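Local coordinates for structural protein (unclassified Rudivirus, PDB 6WQ0), which self-assembles into a helical, filamentous nucleocapsid, wrapping around the viral DNA and holding it in the A-form, at residues C[61-66]-C[115-120]; C[77-82]-C[120-125]. All coordinates share one frame; numbering follows the deposited sequence.

Contact 1 of 2, residues C[61-66]-C[115-120]; sequences AVLTQY and PEILDA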
loop_
_atom_site.group_PDB
_atom_site.type_symbol
_atom_site.label_atom_id
_atom_site.label_comp_id
_atom_site.label_asym_id
_atom_site.label_seq_id
_atom_site.Cartn_x
_atom_site.Cartn_y
_atom_site.Cartn_z
ATOM N N ALA C 61 7.899 -65.277 61.129
ATOM C CA ALA C 61 8.882 -65.833 62.055
ATOM C C ALA C 61 8.308 -67.006 62.840
ATOM O O ALA C 61 9.002 -67.995 63.093
ATOM C CB ALA C 61 9.377 -64.744 63.001
ATOM N N VAL C 62 7.041 -66.912 63.241
ATOM C CA VAL C 62 6.424 -67.999 64.000
ATOM C C VAL C 62 6.215 -69.223 63.117
ATOM O O VAL C 62 6.431 -70.362 63.545
ATOM C CB VAL C 62 5.102 -67.530 64.635
ATOM C CG1 VAL C 62 4.333 -68.708 65.193
ATOM C CG2 VAL C 62 5.369 -66.519 65.724
ATOM N N LEU C 63 5.796 -69.008 61.869
ATOM C CA LEU C 63 5.465 -70.115 60.980
ATOM C C LEU C 63 6.704 -70.900 60.579
ATOM O O LEU C 63 6.634 -72.117 60.394
ATOM C CB LEU C 63 4.747 -69.597 59.735
ATOM C CG LEU C 63 3.307 -69.099 59.854
ATOM C CD1 LEU C 63 2.796 -68.638 58.503
ATOM C CD2 LEU C 63 2.418 -70.172 60.430
ATOM N N THR C 64 7.845 -70.222 60.426
ATOM C CA THR C 64 9.067 -70.938 60.068
ATOM C C THR C 64 9.544 -71.851 61.195
ATOM O O THR C 64 10.256 -72.825 60.938
ATOM C CB THR C 64 10.162 -69.947 59.674
ATOM O OG1 THR C 64 9.624 -68.989 58.760
ATOM C CG2 THR C 64 11.314 -70.654 58.992
ATOM N N GLN C 65 9.163 -71.564 62.441
ATOM C CA GLN C 65 9.476 -72.447 63.558
ATOM C C GLN C 65 8.584 -73.676 63.615
ATOM O O GLN C 65 8.839 -74.563 64.432
ATOM C CB GLN C 65 9.351 -71.700 64.882
ATOM C CG GLN C 65 10.301 -70.538 65.046
ATOM C CD GLN C 65 9.990 -69.718 66.280
ATOM O OE1 GLN C 65 9.066 -70.030 67.027
ATOM N NE2 GLN C 65 10.761 -68.660 66.498
ATOM N N TYR C 66 7.548 -73.748 62.789
ATOM C CA TYR C 66 6.636 -74.875 62.797
ATOM C C TYR C 66 6.666 -75.689 61.514
ATOM O O TYR C 66 5.965 -76.702 61.431
ATOM C CB TYR C 66 5.199 -74.397 63.064
ATOM C CG TYR C 66 4.891 -74.193 64.531
ATOM C CD1 TYR C 66 5.357 -73.081 65.211
ATOM C CD2 TYR C 66 4.137 -75.116 65.235
ATOM C CE1 TYR C 66 5.083 -72.895 66.549
ATOM C CE2 TYR C 66 3.856 -74.937 66.571
ATOM C CZ TYR C 66 4.330 -73.825 67.222
ATOM O OH TYR C 66 4.053 -73.647 68.557
ATOM N N PRO C 115 -5.078 -76.167 65.325
ATOM C CA PRO C 115 -5.266 -75.383 66.558
ATOM C C PRO C 115 -3.965 -74.944 67.211
ATOM O O PRO C 115 -3.906 -73.847 67.778
ATOM C CB PRO C 115 -6.056 -76.345 67.454
ATOM C CG PRO C 115 -6.742 -77.257 66.513
ATOM C CD PRO C 115 -5.812 -77.440 65.363
ATOM N N GLU C 116 -2.919 -75.768 67.143
ATOM C CA GLU C 116 -1.648 -75.428 67.777
ATOM C C GLU C 116 -1.003 -74.208 67.127
ATOM O O GLU C 116 -0.556 -73.285 67.822
ATOM C CB GLU C 116 -0.712 -76.631 67.712
ATOM C CG GLU C 116 0.626 -76.428 68.386
ATOM C CD GLU C 116 1.514 -77.650 68.279
ATOM O OE1 GLU C 116 1.087 -78.641 67.650
ATOM O OE2 GLU C 116 2.639 -77.620 68.819
ATOM N N ILE C 117 -0.950 -74.179 65.795
ATOM C CA ILE C 117 -0.369 -73.032 65.109
ATOM C C ILE C 117 -1.258 -71.804 65.255
ATOM O O ILE C 117 -0.758 -70.676 65.319
ATOM C CB ILE C 117 -0.103 -73.377 63.635
ATOM C CG1 ILE C 117 0.541 -74.756 63.533
ATOM C CG2 ILE C 117 0.792 -72.336 62.993
ATOM C CD1 ILE C 117 0.987 -75.113 62.152
ATOM N N LEU C 118 -2.576 -71.988 65.318
ATOM C CA LEU C 118 -3.459 -70.856 65.579
ATOM C C LEU C 118 -3.180 -70.253 66.949
ATOM O O LEU C 118 -3.162 -69.026 67.104
ATOM C CB LEU C 118 -4.919 -71.287 65.465
ATOM C CG LEU C 118 -5.458 -71.498 64.051
ATOM C CD1 LEU C 118 -6.957 -71.644 64.081
ATOM C CD2 LEU C 118 -5.063 -70.351 63.156
ATOM N N ASP C 119 -2.941 -71.102 67.951
ATOM C CA ASP C 119 -2.572 -70.609 69.273
ATOM C C ASP C 119 -1.239 -69.875 69.240
ATOM O O ASP C 119 -1.086 -68.832 69.882
ATOM C CB ASP C 119 -2.519 -71.759 70.273
ATOM C CG ASP C 119 -3.866 -72.392 70.499
ATOM O OD1 ASP C 119 -4.848 -71.924 69.892
ATOM O OD2 ASP C 119 -3.948 -73.358 71.280
ATOM N N ALA C 120 -0.264 -70.399 68.494
ATOM C CA ALA C 120 1.029 -69.724 68.398
ATOM C C ALA C 120 0.900 -68.351 67.745
ATOM O O ALA C 120 1.529 -67.380 68.188
ATOM C CB ALA C 120 2.019 -70.591 67.625
#

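Contact 2 of 2, residues C[77-82]-C[120-125]; sequences QGYGLK and AVTNII. With nucleotides of chain A; nucleotides of chain B.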
loop_
_atom_site.group_PDB
_atom_site.type_symbol
_atom_site.label_atom_id
_atom_site.label_comp_id
_atom_site.label_asym_id
_atom_site.label_seq_id
_atom_site.Cartn_x
_atom_site.Cartn_y
_atom_site.Cartn_z
ATOM N N GLN C 77 -1.374 -66.650 57.955
ATOM C CA GLN C 77 -1.229 -65.226 57.690
ATOM C C GLN C 77 -2.587 -64.551 57.691
ATOM O O GLN C 77 -2.810 -63.593 58.443
ATOM C CB GLN C 77 -0.513 -64.999 56.361
ATOM C CG GLN C 77 0.984 -65.228 56.418
ATOM C CD GLN C 77 1.724 -64.130 57.146
ATOM O OE1 GLN C 77 1.152 -63.105 57.493
ATOM N NE2 GLN C 77 3.005 -64.338 57.378
ATOM N N GLY C 78 -3.533 -65.097 56.925
ATOM C CA GLY C 78 -4.866 -64.534 56.915
ATOM C C GLY C 78 -5.447 -64.454 58.307
ATOM O O GLY C 78 -5.870 -63.381 58.747
ATOM N N TYR C 79 -5.390 -65.562 59.051
ATOM C CA TYR C 79 -5.904 -65.549 60.413
ATOM C C TYR C 79 -5.263 -64.423 61.202
ATOM O O TYR C 79 -5.961 -63.579 61.778
ATOM C CB TYR C 79 -5.656 -66.894 61.091
ATOM C CG TYR C 79 -5.990 -66.903 62.563
ATOM C CD1 TYR C 79 -7.297 -67.062 62.996
ATOM C CD2 TYR C 79 -5.000 -66.752 63.524
ATOM C CE1 TYR C 79 -7.603 -67.067 64.332
ATOM C CE2 TYR C 79 -5.302 -66.755 64.861
ATOM C CZ TYR C 79 -6.603 -66.916 65.260
ATOM O OH TYR C 79 -6.898 -66.919 66.599
ATOM N N GLY C 80 -3.931 -64.346 61.161
ATOM C CA GLY C 80 -3.250 -63.295 61.888
ATOM C C GLY C 80 -3.795 -61.930 61.539
ATOM O O GLY C 80 -4.216 -61.178 62.422
ATOM N N LEU C 81 -3.875 -61.625 60.243
ATOM C CA LEU C 81 -4.348 -60.306 59.855
ATOM C C LEU C 81 -5.766 -60.088 60.342
ATOM O O LEU C 81 -6.067 -59.040 60.921
ATOM C CB LEU C 81 -4.255 -60.135 58.342
ATOM C CG LEU C 81 -2.854 -60.188 57.735
ATOM C CD1 LEU C 81 -2.941 -60.112 56.230
ATOM C CD2 LEU C 81 -1.992 -59.074 58.277
ATOM N N LYS C 82 -6.614 -61.108 60.197
ATOM C CA LYS C 82 -7.971 -61.031 60.715
ATOM C C LYS C 82 -7.965 -60.621 62.179
ATOM O O LYS C 82 -8.622 -59.644 62.558
ATOM C CB LYS C 82 -8.665 -62.378 60.522
ATOM C CG LYS C 82 -10.163 -62.351 60.642
ATOM C CD LYS C 82 -10.812 -61.723 59.448
ATOM C CE LYS C 82 -12.315 -61.855 59.500
ATOM N NZ LYS C 82 -12.704 -63.273 59.372
ATOM N N ALA C 120 -0.264 -70.399 68.494
ATOM C CA ALA C 120 1.029 -69.724 68.398
ATOM C C ALA C 120 0.900 -68.351 67.745
ATOM O O ALA C 120 1.529 -67.380 68.188
ATOM C CB ALA C 120 2.019 -70.591 67.625
ATOM N N VAL C 121 0.076 -68.245 66.703
ATOM C CA VAL C 121 -0.100 -66.970 66.011
ATOM C C VAL C 121 -0.817 -65.965 66.906
ATOM O O VAL C 121 -0.397 -64.806 67.031
ATOM C CB VAL C 121 -0.850 -67.179 64.684
ATOM C CG1 VAL C 121 -1.134 -65.850 64.028
ATOM C CG2 VAL C 121 -0.034 -68.036 63.753
ATOM N N THR C 122 -1.912 -66.384 67.541
ATOM C CA THR C 122 -2.607 -65.459 68.426
ATOM C C THR C 122 -1.780 -65.118 69.659
ATOM O O THR C 122 -1.991 -64.059 70.252
ATOM C CB THR C 122 -3.971 -66.025 68.824
ATOM O OG1 THR C 122 -4.683 -65.059 69.607
ATOM C CG2 THR C 122 -3.813 -67.271 69.615
ATOM N N ASN C 123 -0.818 -65.960 70.030
ATOM C CA ASN C 123 0.079 -65.616 71.123
ATOM C C ASN C 123 1.096 -64.567 70.695
ATOM O O ASN C 123 1.370 -63.626 71.444
ATOM C CB ASN C 123 0.777 -66.875 71.632
ATOM C CG ASN C 123 1.725 -66.598 72.771
ATOM O OD1 ASN C 123 1.347 -66.663 73.935
ATOM N ND2 ASN C 123 2.971 -66.303 72.442
ATOM N N ILE C 124 1.668 -64.704 69.498
ATOM C CA ILE C 124 2.607 -63.678 69.051
ATOM C C ILE C 124 1.891 -62.355 68.810
ATOM O O ILE C 124 2.506 -61.287 68.907
ATOM C CB ILE C 124 3.386 -64.142 67.803
ATOM C CG1 ILE C 124 4.684 -63.348 67.653
ATOM C CG2 ILE C 124 2.567 -63.979 66.541
ATOM C CD1 ILE C 124 5.714 -63.668 68.677
ATOM N N ILE C 125 0.592 -62.383 68.511
ATOM C CA ILE C 125 -0.106 -61.134 68.213
ATOM C C ILE C 125 -0.667 -60.483 69.472
ATOM O O ILE C 125 -0.397 -59.308 69.742
ATOM C CB ILE C 125 -1.216 -61.351 67.171
ATOM C CG1 ILE C 125 -0.604 -61.773 65.840
ATOM C CG2 ILE C 125 -2.016 -60.082 66.973
ATOM C CD1 ILE C 125 -1.605 -61.929 64.745
ATOM P P DA A 145 -10.147 -59.683 56.406
ATOM O OP1 DA A 145 -11.036 -59.372 57.528
ATOM O OP2 DA A 145 -10.680 -59.689 55.037
ATOM O "O5'" DA A 145 -8.931 -58.662 56.419
ATOM C "C5'" DA A 145 -8.222 -58.409 57.607
ATOM C "C4'" DA A 145 -6.936 -57.668 57.313
ATOM O "O4'" DA A 145 -6.201 -58.383 56.300
ATOM C "C3'" DA A 145 -7.103 -56.290 56.718
ATOM O "O3'" DA A 145 -7.354 -55.338 57.725
ATOM C "C2'" DA A 145 -5.743 -56.075 56.083
ATOM C "C1'" DA A 145 -5.431 -57.465 55.547
ATOM N N9 DA A 145 -5.733 -57.630 54.128
ATOM C C8 DA A 145 -6.719 -58.386 53.566
ATOM N N7 DA A 145 -6.743 -58.334 52.260
ATOM C C5 DA A 145 -5.696 -57.490 51.947
ATOM C C6 DA A 145 -5.188 -57.025 50.726
ATOM N N6 DA A 145 -5.691 -57.370 49.543
ATOM N N1 DA A 145 -4.127 -56.193 50.769
ATOM C C2 DA A 145 -3.627 -55.854 51.955
ATOM N N3 DA A 145 -4.020 -56.227 53.160
ATOM C C4 DA A 145 -5.065 -57.054 53.085
ATOM P P DT B 159 4.810 -59.877 51.257
ATOM O OP1 DT B 159 6.028 -59.729 52.068
ATOM O OP2 DT B 159 4.853 -60.615 49.985
ATOM O "O5'" DT B 159 3.660 -60.514 52.157
ATOM C "C5'" DT B 159 3.977 -61.148 53.376
ATOM C "C4'" DT B 159 3.014 -62.281 53.649
ATOM O "O4'" DT B 159 1.771 -62.018 52.982
ATOM C "C3'" DT B 159 3.470 -63.642 53.141
ATOM O "O3'" DT B 159 3.866 -64.453 54.238
ATOM C "C2'" DT B 159 2.244 -64.223 52.413
ATOM C "C1'" DT B 159 1.134 -63.240 52.734
ATOM N N1 DT B 159 0.166 -63.053 51.612
ATOM C C2 DT B 159 -1.086 -63.605 51.700
ATOM O O2 DT B 159 -1.470 -64.244 52.659
ATOM N N3 DT B 159 -1.887 -63.375 50.624
ATOM C C4 DT B 159 -1.572 -62.667 49.491
ATOM O O4 DT B 159 -2.365 -62.524 48.574
ATOM C C5 DT B 159 -0.238 -62.121 49.457
ATOM C C7 DT B 159 0.227 -61.334 48.272
ATOM C C6 DT B 159 0.554 -62.336 50.507
ATOM P P DT A 144 -12.039 -64.588 53.801
ATOM O OP1 DT A 144 -13.054 -64.609 54.863
ATOM O OP2 DT A 144 -12.367 -64.079 52.460
ATOM O "O5'" DT A 144 -10.766 -63.763 54.302
ATOM C "C5'" DT A 144 -10.260 -63.950 55.612
ATOM C "C4'" DT A 144 -8.911 -63.275 55.775
ATOM O "O4'" DT A 144 -7.988 -63.729 54.760
ATOM C "C3'" DT A 144 -8.892 -61.788 55.568
ATOM O "O3'" DT A 144 -9.466 -61.111 56.651
ATOM C "C2'" DT A 144 -7.392 -61.563 55.491
ATOM C "C1'" DT A 144 -6.973 -62.739 54.612
ATOM N N1 DT A 144 -6.843 -62.352 53.187
ATOM C C2 DT A 144 -5.698 -61.723 52.777
ATOM O O2 DT A 144 -4.766 -61.482 53.516
ATOM N N3 DT A 144 -5.670 -61.386 51.462
ATOM C C4 DT A 144 -6.654 -61.601 50.535
ATOM O O4 DT A 144 -6.537 -61.258 49.373
ATOM C C5 DT A 144 -7.832 -62.257 51.024
ATOM C C7 DT A 144 -8.972 -62.538 50.098
ATOM C C6 DT A 144 -7.874 -62.592 52.315
#

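Contact 1 of 2, residues C[61-66]-C[115-120]
The ring of Y66 meets the carboxylate of E116 at its edge, near the ring plane, where OE2 of E116 lies 3.7 Å from CE2 of Y66. The two flat groups stand almost perpendicular, their planes 87° apart. I117 and A120 approach the same ring obliquely: CG1 of I117 is 4.0 Å from CD2 of Y66, and CB of A120 is 3.8 Å from OH of Y66. This is helix-to-helix packing within an all-alpha coat protein, a worked example of how the end region of helix 50-64 and the turn around Y66 can be covered by the first turns of another helix, 115-126. E116 gets to the ring because its chain is fully extended, with CG anti to the backbone N (chi1 -178°). E116 and I117 thus meet neighbouring atoms of the ring, whereas A120 lies by its hydroxyl end.

Deeper in the contact the meeting is purely apolar. Y76 of helix 71-89 touches both L63 and I117, and V68 of the following loop also packs on I117, so the seam continues into a third helix. V62 turns its CB toward helix 115-126, and its CG1 comes 3.8 Å from CB of A120. The side chains of L63 and I117 cross at about a right angle, with CD2 of L63 3.7 Å from CG2 of I117.

Contact 2 of 2, residues C[77-82]-C[120-125]
A glycine occupies the centre of this contact: the bare CA of G80 is touched by two branched side chains, with CD1 of I125 at 3.6 Å and CG1 of V121 at 3.9 Å from it. With no side chain at this position, the aliphatic tips of one helix rest directly on the backbone of the other. Beside the glycine, the ring of Y79, with CG anti to the backbone N (chi1 172°), presents an edge to residues 120-125 of helix 115-126. CD2 of Y79 lies 4.0 Å from CG1 of V121, while at the tip OH of Y79 is 3.8 Å from CB of T122.

The arrangement is a packed helix pair within the all-alpha fold of the coat protein. The two segments run in broadly the same direction, crossing at -38° with their axes 9.8 Å apart at closest approach. Helix 71-89 has two working faces: Q77 and L81 point away from residues 120-125 and meet DNA. CD1 of L81 is 3.5 Å from O2 of the thymine of DT144 of chain A, and CB of L81 also faces the sugar of DA145 of the same strand. Q77 reaches the other strand, its NE2 3.3 Å from O3' of DT159 of chain B. The bent chain of K82 runs alongside the phosphate of DA145 of chain A, and its NZ makes a weak hydrogen bond to Y106 OH of a neighbouring subunit. G78, too, puts bare backbone beside a nucleotide, its CA 3.6 Å from C1' of DT144 of chain A.

Overall arrangement
From the N terminus the chain passes through helices 10-24 and 27-48 before helix 50-64, whose end region, with the turn that follows, supplies residues 61-66 of contact 1. Helix 71-89 then contributes 77-82, and helix 94-111 follows. Helix 115-126 comes back to both: residues 115-120 close the loop opened at 61-66, and residues 120-125 close the one opened at 77-82. The two closures therefore cross, sharing A120, with centres about 9 Å apart. They also touch directly, through CD2 of L118 and CD2 of Y79, 3.6 Å apart. Helix 115-126 thereby ties together two successive helices, and the second of these, 71-89, lies against the DNA.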